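Local coordinates for protein KLLA0C04147p (Kluyveromyces lactis, PDB 5H2D) that binds ergosterol in the pocket of its oxysterol-binding domain and probably transfers sterols between membranes, at residues L23-K28 with E130-D135. Residues are numbered along the deposited sequence; the frame is centred on the assembly and turned at random.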
# COMPACT_ATOMS: atom_id res chain seq x y z
N LEU A 23 -21.38 2.37 3.99
CA LEU A 23 -22.49 1.54 3.54
C LEU A 23 -21.97 0.30 2.83
O LEU A 23 -21.07 0.39 1.98
CB LEU A 23 -23.40 2.33 2.60
CG LEU A 23 -24.02 3.58 3.23
CD1 LEU A 23 -24.69 4.40 2.15
CD2 LEU A 23 -25.01 3.18 4.32
N GLY A 24 -22.54 -0.85 3.17
CA GLY A 24 -22.16 -2.11 2.58
C GLY A 24 -21.06 -2.85 3.31
O GLY A 24 -20.72 -3.98 2.93
N TYR A 25 -20.49 -2.25 4.36
CA TYR A 25 -19.41 -2.86 5.11
C TYR A 25 -19.89 -3.43 6.44
O TYR A 25 -19.11 -3.54 7.40
CB TYR A 25 -18.27 -1.84 5.28
CG TYR A 25 -17.47 -1.71 4.00
CD1 TYR A 25 -16.48 -2.62 3.69
CD2 TYR A 25 -17.73 -0.69 3.08
CE1 TYR A 25 -15.75 -2.53 2.51
CE2 TYR A 25 -17.02 -0.59 1.89
CZ TYR A 25 -16.03 -1.51 1.63
OH TYR A 25 -15.32 -1.43 0.45
N GLU A 26 -21.16 -3.84 6.49
CA GLU A 26 -21.75 -4.35 7.72
C GLU A 26 -21.24 -5.74 8.09
O GLU A 26 -21.24 -6.10 9.27
CB GLU A 26 -23.28 -4.38 7.60
CG GLU A 26 -23.91 -3.00 7.43
CD GLU A 26 -23.85 -2.48 5.99
OE1 GLU A 26 -24.06 -1.26 5.78
OE2 GLU A 26 -23.61 -3.29 5.08
N ASP A 27 -20.80 -6.53 7.11
CA ASP A 27 -20.35 -7.89 7.40
C ASP A 27 -19.06 -7.88 8.20
O ASP A 27 -18.19 -7.02 8.03
CB ASP A 27 -20.14 -8.69 6.11
CG ASP A 27 -21.37 -8.76 5.26
OD1 ASP A 27 -22.43 -9.21 5.77
OD2 ASP A 27 -21.31 -8.35 4.09
N LYS A 28 -18.93 -8.87 9.08
CA LYS A 28 -17.69 -9.09 9.80
C LYS A 28 -16.55 -9.37 8.82
O LYS A 28 -16.74 -10.06 7.81
CB LYS A 28 -17.89 -10.24 10.78
CG LYS A 28 -16.65 -10.85 11.40
CD LYS A 28 -17.08 -11.95 12.37
CE LYS A 28 -16.17 -13.16 12.32
NZ LYS A 28 -14.97 -12.98 13.18
N GLU A 130 -12.11 -0.70 -3.77
CA GLU A 130 -12.50 0.09 -2.62
C GLU A 130 -12.37 -0.75 -1.36
O GLU A 130 -12.49 -1.98 -1.39
CB GLU A 130 -13.94 0.57 -2.75
CG GLU A 130 -14.94 -0.57 -2.89
CD GLU A 130 -16.36 -0.13 -2.54
OE1 GLU A 130 -16.77 -0.38 -1.39
OE2 GLU A 130 -17.02 0.48 -3.42
N TYR A 131 -12.13 -0.08 -0.24
CA TYR A 131 -12.04 -0.76 1.05
C TYR A 131 -12.27 0.27 2.15
O TYR A 131 -11.46 1.19 2.31
CB TYR A 131 -10.69 -1.45 1.21
CG TYR A 131 -10.44 -2.25 2.47
CD1 TYR A 131 -10.91 -3.56 2.58
CD2 TYR A 131 -9.69 -1.73 3.51
CE1 TYR A 131 -10.66 -4.32 3.72
CE2 TYR A 131 -9.42 -2.48 4.66
CZ TYR A 131 -9.91 -3.76 4.75
OH TYR A 131 -9.64 -4.50 5.87
N SER A 132 -13.37 0.12 2.88
CA SER A 132 -13.65 1.01 4.00
C SER A 132 -13.66 0.21 5.29
O SER A 132 -13.99 -0.98 5.30
CB SER A 132 -14.98 1.73 3.82
OG SER A 132 -14.95 2.55 2.66
N ARG A 133 -13.28 0.87 6.38
CA ARG A 133 -13.23 0.23 7.70
C ARG A 133 -14.07 1.07 8.65
O ARG A 133 -13.57 2.06 9.22
CB ARG A 133 -11.79 0.07 8.18
CG ARG A 133 -11.04 -1.06 7.46
CD ARG A 133 -11.54 -2.44 7.85
NE ARG A 133 -11.23 -2.71 9.25
CZ ARG A 133 -10.18 -3.39 9.68
NH1 ARG A 133 -9.31 -3.91 8.82
NH2 ARG A 133 -9.99 -3.56 10.99
N PRO A 134 -15.35 0.73 8.83
CA PRO A 134 -16.18 1.49 9.76
C PRO A 134 -15.57 1.58 11.15
O PRO A 134 -15.68 2.61 11.82
CB PRO A 134 -17.50 0.71 9.77
CG PRO A 134 -17.51 -0.06 8.47
CD PRO A 134 -16.08 -0.37 8.17
N ASP A 135 -14.91 0.50 11.59
CA ASP A 135 -14.32 0.45 12.92
C ASP A 135 -13.12 1.38 13.07
O ASP A 135 -12.73 1.69 14.20
CB ASP A 135 -13.91 -0.99 13.27
CG ASP A 135 -12.95 -1.61 12.25
OD1 ASP A 135 -13.15 -1.40 11.03
OD2 ASP A 135 -12.01 -2.31 12.67
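An aromatic ring packed on a strand backbone and tied by a buried hydrogen bond makes this contact: Y25, in the loop that follows helix 7-18, lies over S132 and bonds to E130, both on strand 128-133 of the oxysterol-binding domain. One face of its ring rests on the backbone of S132, whose carbonyl O stands 3.4 Å above the ring plane, shifted from the ring centre toward its border. The S132 N lies over the same face, 3.4 Å from Y25 CZ, and makes no hydrogen bond to the nearby hydroxyl. That face also receives a CH-pi contact from S132 CB, 3.9 Å from the ring centroid and 23° off the normal. A chi1 of -77° turns CG of Y25 away from its own carbonyl and lets the ring reach along the strand toward E130. There the Y25 OH donates a 2.6 Å hydrogen bond to E130 OE1, which receives it on its anti lone pair, on the side away from OE2; ring and carboxylate planes are 26° apart. The second oxygen, E130 OE2, is hydrogen-bonded to Y419 and forms a salt bridge with R423, so the buried carboxylate is held through both oxygens. At the root of the tyrosine, Y25 CB meets P134 CG at 3.7 Å. A leucine in place of Y25 would probably leave E130 OE1 without this hydroxyl donor and S132 CB without the aromatic face it packs on. Helix 419-424 flanks the contact, R423 touching Y25 and W420 touching E130 and S132, while S132 OG bonds back to S21 O and strand 138-146 pairs with strand 128-133.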